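Long-range contacts in glutathione S-transferase (Acinetobacter baumannii, PDB 4MP4), which probably catalyses the conjugation of the glutathione thiol to electrophilic compounds, as a member of the glutathione transferase family: residues A[8-14]-A[35-41]; A[15-19]-A[121-126]; A[25-30]-A[198-204]; A[157-163]-A[194-198]. One frame throughout, in Å; residues are numbered along the deposited sequence.

Contact 1: residues A[8-14]-A[35-41]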
# COMPACT_ATOMS: atom_id res chain seq x y z
N PHE A 8 17.13 -14.52 -9.34
CA PHE A 8 16.06 -13.54 -9.23
C PHE A 8 15.29 -13.51 -10.54
O PHE A 8 15.88 -13.34 -11.60
CB PHE A 8 16.62 -12.15 -8.99
CG PHE A 8 17.02 -11.88 -7.57
CD1 PHE A 8 16.07 -11.58 -6.60
CD2 PHE A 8 18.36 -11.89 -7.20
CE1 PHE A 8 16.44 -11.32 -5.28
CE2 PHE A 8 18.75 -11.63 -5.89
CZ PHE A 8 17.78 -11.34 -4.93
N LYS A 9 13.98 -13.68 -10.49
CA LYS A 9 13.17 -13.52 -11.69
C LYS A 9 11.98 -12.58 -11.47
O LYS A 9 11.28 -12.70 -10.47
CB LYS A 9 12.70 -14.87 -12.22
CG LYS A 9 12.02 -14.76 -13.57
CD LYS A 9 11.53 -16.08 -14.07
CE LYS A 9 12.12 -16.40 -15.42
NZ LYS A 9 13.59 -16.60 -15.30
N LEU A 10 11.75 -11.67 -12.42
CA LEU A 10 10.66 -10.70 -12.35
C LEU A 10 9.56 -11.02 -13.35
O LEU A 10 9.82 -11.15 -14.53
CB LEU A 10 11.18 -9.27 -12.59
CG LEU A 10 10.12 -8.16 -12.69
CD1 LEU A 10 9.30 -8.00 -11.40
CD2 LEU A 10 10.76 -6.85 -13.07
N TYR A 11 8.32 -11.15 -12.88
CA TYR A 11 7.19 -11.40 -13.79
C TYR A 11 6.38 -10.13 -14.03
O TYR A 11 5.88 -9.51 -13.10
CB TYR A 11 6.30 -12.55 -13.29
CG TYR A 11 7.03 -13.87 -13.16
CD1 TYR A 11 8.01 -14.05 -12.20
CD2 TYR A 11 6.75 -14.94 -14.02
CE1 TYR A 11 8.69 -15.23 -12.08
CE2 TYR A 11 7.42 -16.13 -13.91
CZ TYR A 11 8.40 -16.28 -12.94
OH TYR A 11 9.09 -17.46 -12.80
N THR A 12 6.26 -9.75 -15.30
CA THR A 12 5.47 -8.59 -15.67
C THR A 12 4.25 -9.00 -16.51
O THR A 12 4.16 -10.13 -16.96
CB THR A 12 6.31 -7.59 -16.48
OG1 THR A 12 5.52 -6.41 -16.73
CG2 THR A 12 6.71 -8.20 -17.81
N ASP A 13 3.32 -8.07 -16.73
CA ASP A 13 2.26 -8.31 -17.69
C ASP A 13 2.87 -8.29 -19.09
O ASP A 13 3.86 -7.60 -19.33
CB ASP A 13 1.16 -7.26 -17.58
CG ASP A 13 1.67 -5.85 -17.84
OD1 ASP A 13 2.61 -5.40 -17.14
OD2 ASP A 13 1.12 -5.18 -18.73
N SER A 14 2.30 -9.05 -20.02
CA SER A 14 2.90 -9.24 -21.34
C SER A 14 3.00 -7.93 -22.15
O SER A 14 3.81 -7.82 -23.06
CB SER A 14 2.11 -10.27 -22.13
OG SER A 14 0.85 -9.75 -22.53
N PHE A 35 19.05 -10.24 -12.69
CA PHE A 35 17.77 -10.93 -12.62
C PHE A 35 17.27 -11.20 -14.02
O PHE A 35 17.71 -10.56 -14.97
CB PHE A 35 16.73 -10.09 -11.87
CG PHE A 35 16.32 -8.82 -12.58
CD1 PHE A 35 17.09 -7.68 -12.48
CD2 PHE A 35 15.17 -8.78 -13.35
CE1 PHE A 35 16.71 -6.51 -13.14
CE2 PHE A 35 14.79 -7.62 -14.00
CZ PHE A 35 15.56 -6.49 -13.89
N GLU A 36 16.33 -12.14 -14.12
CA GLU A 36 15.72 -12.50 -15.40
C GLU A 36 14.28 -12.01 -15.39
O GLU A 36 13.63 -11.97 -14.34
CB GLU A 36 15.73 -14.02 -15.61
CG GLU A 36 17.11 -14.69 -15.47
CD GLU A 36 17.04 -16.20 -15.21
OE1 GLU A 36 15.98 -16.70 -14.77
OE2 GLU A 36 18.05 -16.90 -15.45
N ILE A 37 13.78 -11.67 -16.57
CA ILE A 37 12.43 -11.16 -16.72
C ILE A 37 11.55 -12.14 -17.51
O ILE A 37 12.02 -12.79 -18.44
CB ILE A 37 12.44 -9.78 -17.42
CG1 ILE A 37 11.09 -9.08 -17.28
CG2 ILE A 37 12.81 -9.90 -18.87
CD1 ILE A 37 11.20 -7.67 -16.74
N ALA A 38 10.29 -12.25 -17.13
CA ALA A 38 9.34 -13.04 -17.90
C ALA A 38 7.96 -12.38 -17.92
O ALA A 38 7.68 -11.49 -17.11
CB ALA A 38 9.25 -14.47 -17.35
N ALA A 39 7.09 -12.81 -18.83
CA ALA A 39 5.78 -12.19 -18.98
C ALA A 39 4.61 -13.16 -18.82
O ALA A 39 4.69 -14.32 -19.23
CB ALA A 39 5.68 -11.48 -20.32
N ILE A 40 3.53 -12.65 -18.24
CA ILE A 40 2.24 -13.34 -18.11
C ILE A 40 1.08 -12.54 -18.71
O ILE A 40 1.00 -11.32 -18.54
CB ILE A 40 1.93 -13.58 -16.65
CG1 ILE A 40 3.07 -14.35 -16.00
CG2 ILE A 40 0.62 -14.33 -16.52
CD1 ILE A 40 3.11 -14.20 -14.51
N ASP A 41 0.19 -13.21 -19.44
CA ASP A 41 -1.01 -12.58 -19.98
C ASP A 41 -2.13 -12.63 -18.97
O ASP A 41 -2.09 -13.41 -18.02
CB ASP A 41 -1.48 -13.25 -21.26
CG ASP A 41 -0.65 -12.86 -22.45
OD1 ASP A 41 0.59 -12.95 -22.34
OD2 ASP A 41 -1.23 -12.47 -23.48
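E36 O accepts from L10 N at 2.7 Å and also receives the CA-H of K9, whose CA lies 3.1 Å away. The ladder of the parallel pair starts one rung earlier, where E36 N donates to F8 O, and runs on through A38 N to L10 O (2.9 Å), T12 N to A38 O and I40 N to T12 O, each with an N-H...O angle above 160°. The ladder fades at S14 N, whose bond to I40 O is weak.

Side chains alternate between the two faces of the sheet. K9, Y11, E36 and A38 share the more polar one, where K9 NZ makes a salt bridge to E36 OE1; its refined length is short enough to be doubtful. The lysine bends at its last two torsions to bring the amine back over the glutamate. On this face the Y11 ring passes I40 obliquely, CD2 lying 3.7 Å from CD1, and the small A38 lies near the same ring atom.

L10 and I37 lie side by side on the other face, where branched aliphatic chains suit a helix-covered surface, with CD2 of L10 3.8 Å from CD1 of I37. Helix 19-30, the crossover of this beta-alpha-beta unit, packs on that face together with helix 199-215, while strand 63-66 bonds to the far side of strand 8-13.

Contact 2: residues A[15-19]-A[121-126]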
# COMPACT_ATOMS: atom_id res chain seq x y z
N GLN A 15 2.17 -6.95 -21.82
CA GLN A 15 2.22 -5.70 -22.56
C GLN A 15 3.06 -4.64 -21.86
O GLN A 15 3.14 -3.52 -22.33
CB GLN A 15 0.82 -5.17 -22.83
CG GLN A 15 0.16 -5.68 -24.09
CD GLN A 15 -1.30 -5.28 -24.14
OE1 GLN A 15 -1.69 -4.39 -24.90
NE2 GLN A 15 -2.11 -5.90 -23.28
N PHE A 16 3.66 -5.00 -20.73
CA PHE A 16 4.53 -4.09 -19.97
C PHE A 16 3.86 -2.77 -19.58
O PHE A 16 4.52 -1.75 -19.50
CB PHE A 16 5.80 -3.78 -20.76
CG PHE A 16 6.76 -4.92 -20.82
CD1 PHE A 16 6.46 -6.07 -21.55
CD2 PHE A 16 7.97 -4.85 -20.15
CE1 PHE A 16 7.34 -7.14 -21.60
CE2 PHE A 16 8.87 -5.91 -20.20
CZ PHE A 16 8.56 -7.06 -20.93
N LEU A 17 2.56 -2.81 -19.34
CA LEU A 17 1.79 -1.61 -18.98
C LEU A 17 1.77 -1.37 -17.48
O LEU A 17 1.36 -0.30 -17.04
CB LEU A 17 0.35 -1.73 -19.47
CG LEU A 17 0.10 -1.88 -20.97
CD1 LEU A 17 -1.38 -1.85 -21.24
CD2 LEU A 17 0.81 -0.77 -21.76
N SER A 18 2.18 -2.35 -16.70
CA SER A 18 2.08 -2.26 -15.25
C SER A 18 3.04 -1.23 -14.65
O SER A 18 4.24 -1.30 -14.87
CB SER A 18 2.36 -3.63 -14.61
OG SER A 18 2.49 -3.50 -13.20
N PRO A 19 2.50 -0.29 -13.87
CA PRO A 19 3.35 0.71 -13.21
C PRO A 19 4.14 0.10 -12.02
O PRO A 19 5.22 0.60 -11.69
CB PRO A 19 2.34 1.75 -12.72
CG PRO A 19 1.09 0.92 -12.45
CD PRO A 19 1.07 -0.11 -13.55
N THR A 121 -1.98 3.53 -17.78
CA THR A 121 -0.65 3.65 -18.40
C THR A 121 -0.65 3.52 -19.93
O THR A 121 0.32 3.86 -20.59
CB THR A 121 0.32 2.66 -17.82
OG1 THR A 121 -0.22 1.34 -17.96
CG2 THR A 121 0.58 2.97 -16.34
N ASP A 122 -1.75 3.02 -20.48
CA ASP A 122 -2.02 3.02 -21.92
C ASP A 122 -1.78 4.40 -22.53
O ASP A 122 -1.28 4.52 -23.65
CB ASP A 122 -3.48 2.59 -22.16
CG ASP A 122 -3.82 1.27 -21.50
OD1 ASP A 122 -3.94 1.21 -20.25
OD2 ASP A 122 -3.98 0.27 -22.24
N VAL A 123 -2.14 5.46 -21.80
CA VAL A 123 -1.97 6.82 -22.32
C VAL A 123 -0.49 7.23 -22.43
O VAL A 123 -0.12 8.01 -23.32
CB VAL A 123 -2.79 7.87 -21.53
CG1 VAL A 123 -4.21 7.36 -21.31
CG2 VAL A 123 -2.14 8.23 -20.20
N ILE A 124 0.36 6.67 -21.56
CA ILE A 124 1.80 6.90 -21.61
C ILE A 124 2.47 6.10 -22.74
O ILE A 124 3.35 6.61 -23.43
CB ILE A 124 2.49 6.52 -20.27
CG1 ILE A 124 1.94 7.36 -19.12
CG2 ILE A 124 4.02 6.64 -20.37
CD1 ILE A 124 2.36 6.85 -17.75
N PHE A 125 2.03 4.87 -22.94
CA PHE A 125 2.74 3.95 -23.83
C PHE A 125 2.09 3.69 -25.19
O PHE A 125 2.74 3.20 -26.10
CB PHE A 125 2.97 2.59 -23.13
CG PHE A 125 3.80 2.68 -21.87
CD1 PHE A 125 5.12 3.09 -21.91
CD2 PHE A 125 3.26 2.33 -20.64
CE1 PHE A 125 5.89 3.17 -20.74
CE2 PHE A 125 4.02 2.40 -19.47
CZ PHE A 125 5.33 2.81 -19.53
N ILE A 126 0.80 4.01 -25.33
CA ILE A 126 0.10 3.66 -26.58
C ILE A 126 -0.53 4.87 -27.29
O ILE A 126 -0.15 5.21 -28.40
CB ILE A 126 -0.91 2.53 -26.32
CG1 ILE A 126 -0.18 1.38 -25.61
CG2 ILE A 126 -1.48 2.05 -27.62
CD1 ILE A 126 -1.04 0.22 -25.21
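The turn between the first strand and first helix of the thioredoxin-like domain meets the all-helical domain here, with L17 reaching T121 and the short helix 122-125. T121 OG1 donates to L17 O; the modelled separation of 2.5 Å is very short and its exact value doubtful. With chi1 at 56°, OG1 lies between the backbone N and the carbonyl carbon of T121, which turns the hydroxyl to the loop, while CG2 passes 4.2 Å from P19 CD. Threonine suits the place because it offers a donor to the loop carbonyl and a methyl to the proline.

L17 packs its isobutyl group against the helix. Its CD2 touches F125 CD2 at 4.1 Å and I126 CD1 at 4.0 Å, and its CD1 lies against the carboxylate of D122, 3.5 Å from OD2. The leucine and phenylalanine side chains run alongside one another, pointing opposite ways, and I124 CG2 sits over the centre of one face of the F125 ring.

In glutathione transferases this turn generally borders the glutathione site; a sulfate, probably from the crystallisation liquor, lies about 4 Å from the F125 side chain (nearest atoms), as may happen where a pocket exists. The turn itself is well braced. D13 accepts from the backbone N of both L17 and S18, and S18 is the N-cap of helix 19-30, its OG bonded to A21 N. F16, in left-handed helical conformation, sends its ring to W204 of helix 199-215, and T121 O accepts from F125 N at 3.1 Å.

Contact 3: residues A[25-30]-A[198-204]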
# COMPACT_ATOMS: atom_id res chain seq x y z
N PHE A 25 11.36 -3.34 -11.52
CA PHE A 25 12.41 -3.41 -12.53
C PHE A 25 13.41 -2.29 -12.30
O PHE A 25 14.64 -2.53 -12.34
CB PHE A 25 11.80 -3.27 -13.92
CG PHE A 25 12.80 -3.14 -15.05
CD1 PHE A 25 13.30 -1.90 -15.43
CD2 PHE A 25 13.20 -4.25 -15.76
CE1 PHE A 25 14.21 -1.78 -16.47
CE2 PHE A 25 14.11 -4.14 -16.81
CZ PHE A 25 14.61 -2.89 -17.17
N VAL A 26 12.89 -1.08 -12.05
CA VAL A 26 13.75 0.07 -11.80
C VAL A 26 14.59 -0.15 -10.54
O VAL A 26 15.81 0.06 -10.54
CB VAL A 26 12.98 1.42 -11.72
CG1 VAL A 26 13.88 2.55 -11.22
CG2 VAL A 26 12.35 1.77 -13.09
N GLY A 27 13.94 -0.63 -9.48
CA GLY A 27 14.61 -0.94 -8.23
C GLY A 27 15.75 -1.94 -8.38
O GLY A 27 16.82 -1.74 -7.83
N LEU A 28 15.51 -3.02 -9.10
CA LEU A 28 16.54 -4.03 -9.34
C LEU A 28 17.74 -3.43 -10.07
O LEU A 28 18.87 -3.61 -9.64
CB LEU A 28 15.97 -5.22 -10.10
CG LEU A 28 14.94 -6.08 -9.35
CD1 LEU A 28 14.05 -6.86 -10.32
CD2 LEU A 28 15.67 -7.03 -8.41
N HIS A 29 17.49 -2.71 -11.16
CA HIS A 29 18.57 -2.10 -11.93
C HIS A 29 19.39 -1.07 -11.16
O HIS A 29 20.61 -1.05 -11.26
CB HIS A 29 18.05 -1.51 -13.24
CG HIS A 29 17.94 -2.51 -14.34
ND1 HIS A 29 19.02 -2.94 -15.07
CD2 HIS A 29 16.87 -3.19 -14.82
CE1 HIS A 29 18.63 -3.84 -15.96
NE2 HIS A 29 17.33 -4.00 -15.83
N GLU A 30 18.73 -0.22 -10.39
CA GLU A 30 19.44 0.71 -9.51
C GLU A 30 20.34 -0.00 -8.48
O GLU A 30 21.47 0.41 -8.24
CB GLU A 30 18.44 1.63 -8.82
CG GLU A 30 17.70 2.59 -9.76
CD GLU A 30 18.52 3.82 -10.11
OE1 GLU A 30 18.26 4.44 -11.17
OE2 GLU A 30 19.43 4.17 -9.32
N ARG A 198 16.31 9.08 -16.60
CA ARG A 198 17.09 8.20 -15.74
C ARG A 198 17.32 6.90 -16.52
O ARG A 198 16.39 6.38 -17.13
CB ARG A 198 16.31 7.94 -14.45
CG ARG A 198 17.03 7.13 -13.40
CD ARG A 198 17.65 8.03 -12.36
NE ARG A 198 18.35 7.24 -11.35
CZ ARG A 198 19.25 7.74 -10.50
NH1 ARG A 198 19.56 9.02 -10.54
NH2 ARG A 198 19.83 6.94 -9.62
N PRO A 199 18.58 6.42 -16.56
CA PRO A 199 18.95 5.22 -17.32
C PRO A 199 18.13 3.96 -17.00
O PRO A 199 17.78 3.23 -17.94
CB PRO A 199 20.43 5.02 -16.96
CG PRO A 199 20.92 6.38 -16.69
CD PRO A 199 19.77 7.11 -16.04
N SER A 200 17.85 3.71 -15.73
CA SER A 200 17.07 2.54 -15.34
C SER A 200 15.69 2.60 -15.97
O SER A 200 15.12 1.58 -16.36
CB SER A 200 16.92 2.49 -13.82
OG SER A 200 16.35 3.70 -13.35
N VAL A 201 15.15 3.81 -16.08
CA VAL A 201 13.84 4.03 -16.64
C VAL A 201 13.95 3.84 -18.15
O VAL A 201 13.17 3.14 -18.79
CB VAL A 201 13.28 5.43 -16.26
CG1 VAL A 201 11.97 5.73 -17.03
CG2 VAL A 201 13.05 5.52 -14.76
N GLN A 202 14.95 4.47 -18.72
CA GLN A 202 15.24 4.35 -20.14
C GLN A 202 15.37 2.87 -20.52
O GLN A 202 14.92 2.46 -21.59
CB GLN A 202 16.51 5.15 -20.43
CG GLN A 202 16.57 5.94 -21.73
CD GLN A 202 15.35 6.81 -22.02
OE1 GLN A 202 14.87 6.82 -23.14
NE2 GLN A 202 14.86 7.54 -21.02
N LYS A 203 15.93 2.06 -19.63
CA LYS A 203 16.10 0.62 -19.92
C LYS A 203 14.76 -0.13 -19.96
O LYS A 203 14.59 -1.04 -20.77
CB LYS A 203 17.09 -0.05 -18.95
CG LYS A 203 18.55 0.13 -19.37
CD LYS A 203 19.57 -0.16 -18.25
CE LYS A 203 19.87 -1.65 -18.09
NZ LYS A 203 20.43 -2.31 -19.32
N TRP A 204 13.83 0.26 -19.09
CA TRP A 204 12.44 -0.20 -19.17
C TRP A 204 11.81 0.12 -20.53
O TRP A 204 11.26 -0.77 -21.19
CB TRP A 204 11.59 0.42 -18.04
CG TRP A 204 10.15 -0.07 -17.98
CD1 TRP A 204 9.02 0.63 -18.29
CD2 TRP A 204 9.69 -1.37 -17.56
NE1 TRP A 204 7.89 -0.13 -18.08
CE2 TRP A 204 8.28 -1.37 -17.64
CE3 TRP A 204 10.34 -2.54 -17.13
CZ2 TRP A 204 7.50 -2.48 -17.31
CZ3 TRP A 204 9.57 -3.65 -16.80
CH2 TRP A 204 8.16 -3.61 -16.89
O HOH W 1 19.83 4.58 -13.34
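F25 CB begins 3.6 Å from W204 CE3, where residues 25-30 of helix 19-30 in the thioredoxin-like domain and 199-204 of helix 199-215 in the helical domain run at 129° to each other, part of the domain interface of the glutathione transferase fold. Farther out, CG of F25 comes within 3.3 Å of W204 CE3, CE1 lies 3.3 Å from W204 N and has S200 O near the ring plane at its edge, and CZ faces the K203-W204 peptide. CG set anti to the backbone N (chi1 172°) swings the ring between the helices, with H29 CD2 over one face and W204 CE3 over the other, both offset toward the rim. The two aromatic planes stand 58° apart; large flat groups suit this buried crossing.

V26 adds a methyl beside S200, whose small side chain lets the backbones approach. One turn on, E30 bends at chi2 and turns its carboxylate to R198, which grips it side-on: NE donates to OE1 and NH2 to OE2, both at 2.8 Å. Both oxygens are met on the syn side, although somewhat out of the carboxylate plane. The anti lone pair of OE1 takes S200 OG at 3.0 Å. A water donates to E30 OE1 at 2.7 Å and accepts from S200 N at 3.2 Å.

Contact 4: residues A[157-163]-A[194-198]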
# COMPACT_ATOMS: atom_id res chain seq x y z
N GLU A 157 15.86 18.86 -7.55
CA GLU A 157 16.04 17.96 -8.67
C GLU A 157 15.38 16.60 -8.35
O GLU A 157 14.78 15.97 -9.22
CB GLU A 157 17.53 17.82 -8.99
CG GLU A 157 17.87 16.73 -9.99
CD GLU A 157 19.37 16.61 -10.25
OE1 GLU A 157 20.15 17.45 -9.72
OE2 GLU A 157 19.77 15.68 -10.99
N PHE A 158 15.46 16.18 -7.09
CA PHE A 158 14.80 14.96 -6.60
C PHE A 158 13.97 15.28 -5.36
O PHE A 158 14.13 16.34 -4.78
CB PHE A 158 15.83 13.90 -6.27
CG PHE A 158 16.70 13.52 -7.43
CD1 PHE A 158 16.24 12.64 -8.40
CD2 PHE A 158 17.97 14.06 -7.57
CE1 PHE A 158 17.04 12.29 -9.48
CE2 PHE A 158 18.77 13.72 -8.64
CZ PHE A 158 18.30 12.83 -9.60
N LEU A 159 13.09 14.36 -4.97
CA LEU A 159 12.16 14.60 -3.86
C LEU A 159 12.85 14.74 -2.50
O LEU A 159 12.45 15.57 -1.68
CB LEU A 159 11.15 13.45 -3.77
CG LEU A 159 9.97 13.47 -4.74
CD1 LEU A 159 9.25 12.12 -4.67
CD2 LEU A 159 9.04 14.64 -4.42
N PHE A 160 13.88 13.93 -2.28
CA PHE A 160 14.47 13.79 -0.96
C PHE A 160 15.98 14.01 -0.96
O PHE A 160 16.71 13.39 -0.18
CB PHE A 160 14.12 12.41 -0.38
CG PHE A 160 12.64 12.16 -0.29
CD1 PHE A 160 11.86 12.90 0.58
CD2 PHE A 160 12.03 11.22 -1.11
CE1 PHE A 160 10.48 12.70 0.65
CE2 PHE A 160 10.67 11.01 -1.03
CZ PHE A 160 9.89 11.75 -0.15
N GLY A 161 16.44 14.91 -1.82
CA GLY A 161 17.86 15.21 -1.93
C GLY A 161 18.45 14.50 -3.13
O GLY A 161 18.55 15.06 -4.23
N SER A 162 18.80 13.24 -2.92
CA SER A 162 19.24 12.40 -4.02
C SER A 162 18.11 11.50 -4.49
O SER A 162 17.08 11.38 -3.85
CB SER A 162 20.46 11.57 -3.61
OG SER A 162 20.21 10.82 -2.44
N TRP A 163 18.32 10.87 -5.63
CA TRP A 163 17.33 10.01 -6.22
C TRP A 163 16.82 8.91 -5.27
O TRP A 163 17.59 8.31 -4.53
CB TRP A 163 17.90 9.38 -7.49
CG TRP A 163 16.88 8.58 -8.20
CD1 TRP A 163 16.00 9.03 -9.15
CD2 TRP A 163 16.60 7.19 -8.02
NE1 TRP A 163 15.20 8.00 -9.57
CE2 TRP A 163 15.54 6.86 -8.89
CE3 TRP A 163 17.14 6.19 -7.20
CZ2 TRP A 163 15.00 5.58 -8.98
CZ3 TRP A 163 16.61 4.91 -7.28
CH2 TRP A 163 15.55 4.62 -8.17
N GLN A 194 12.94 14.84 -16.73
CA GLN A 194 14.25 14.50 -16.25
C GLN A 194 14.23 13.13 -15.57
O GLN A 194 15.12 12.31 -15.79
CB GLN A 194 14.77 15.57 -15.29
CG GLN A 194 15.97 15.10 -14.51
CD GLN A 194 16.61 16.20 -13.68
OE1 GLN A 194 17.55 15.94 -12.94
NE2 GLN A 194 16.09 17.42 -13.80
N GLN A 195 13.21 12.87 -14.77
CA GLN A 195 13.10 11.57 -14.13
C GLN A 195 13.01 10.45 -15.17
O GLN A 195 13.55 9.36 -14.96
CB GLN A 195 11.94 11.52 -13.14
CG GLN A 195 12.15 12.44 -11.92
CD GLN A 195 13.52 12.24 -11.27
OE1 GLN A 195 14.03 11.13 -11.21
NE2 GLN A 195 14.12 13.33 -10.77
N TRP A 196 12.34 10.73 -16.28
CA TRP A 196 12.12 9.75 -17.34
C TRP A 196 13.43 9.41 -18.07
O TRP A 196 13.53 8.35 -18.70
CB TRP A 196 11.07 10.28 -18.34
CG TRP A 196 10.10 9.25 -18.80
CD1 TRP A 196 9.89 8.85 -20.09
CD2 TRP A 196 9.22 8.47 -17.99
NE1 TRP A 196 8.92 7.87 -20.13
CE2 TRP A 196 8.49 7.62 -18.84
CE3 TRP A 196 8.97 8.40 -16.60
CZ2 TRP A 196 7.53 6.72 -18.38
CZ3 TRP A 196 8.00 7.50 -16.14
CH2 TRP A 196 7.31 6.67 -17.02
N GLN A 197 14.41 10.30 -17.99
CA GLN A 197 15.69 10.12 -18.69
C GLN A 197 16.69 9.39 -17.83
O GLN A 197 17.80 9.11 -18.27
CB GLN A 197 16.27 11.47 -19.13
CG GLN A 197 15.42 12.19 -20.16
CD GLN A 197 15.35 11.45 -21.48
OE1 GLN A 197 16.34 10.85 -21.93
NE2 GLN A 197 14.18 11.49 -22.13
N ARG A 198 16.31 9.08 -16.60
CA ARG A 198 17.09 8.20 -15.74
C ARG A 198 17.32 6.90 -16.52
O ARG A 198 16.39 6.38 -17.13
CB ARG A 198 16.31 7.94 -14.45
CG ARG A 198 17.03 7.13 -13.40
CD ARG A 198 17.65 8.03 -12.36
NE ARG A 198 18.35 7.24 -11.35
CZ ARG A 198 19.25 7.74 -10.50
NH1 ARG A 198 19.56 9.02 -10.54
NH2 ARG A 198 19.83 6.94 -9.62
O HOH W 2 13.60 8.62 -11.89
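The loop 157-163 passes the end of helix 186-196 with the CA atoms of F158 and Q195 8.4 Å apart, so long side chains and a water span the gap. R198 lays its guanidinium flat on the indole of W163, the planes 5° apart and CZ 3.6 Å from the centroid of the five-membered ring, a cation-pi stack. CD of the arginine adds a CH-pi contact over the same ring, 3.9 Å from that centroid. Tryptophan suits the place: its broad electron-rich face takes the cation, while its N-H still points outward at the rim.

That N-H is used. W163 NE1 donates at 2.9 Å to a water that in turn donates to Q195 OE1 at 2.6 Å and, less closely, to Q195 O. Q195 folds back at chi2 (-50°), placing OE1 at the indole edge, 3.5 Å from CD1, and NE2 beside F158, 3.3 Å from its CD1. The amide is turned 65° from the phenyl plane. F158 also approaches R198 NH1 with its CZ, ring and guanidinium nearly perpendicular.

W163 further touches V26 and E30 of helix 19-30, and D167 of helix 165-178 holds L159 N. Because stacking uses the face of the guanidinium and the salt bridge to E30 uses its edge, R198 can serve both at once, and the carboxylate probably helps hold the cation in its orientation over the indole.

Overall arrangement
Contact 1 lies within the thioredoxin-like domain and contact 4 within the helical domain, while contacts 2 and 3 join the two. Backbone bonds dominate only in contact 1, as expected of paired strands; the others rely mostly on side chains. Contacts 3 and 4 both use R198 and a water, but contact 4 lies at the surface and rests on the cation-pi stack, whereas contact 3 is partly buried, with an aromatic core at F25 and W204. Contact 2 is partly buried and modest in area. W204 links contact 3 to contact 2 through F16. L10 and F35 of contact 1 pack on helix 19-30, and D13 braces the loop of contact 2. Contacts 1 and 4 lie about 26 Å apart, centre to centre.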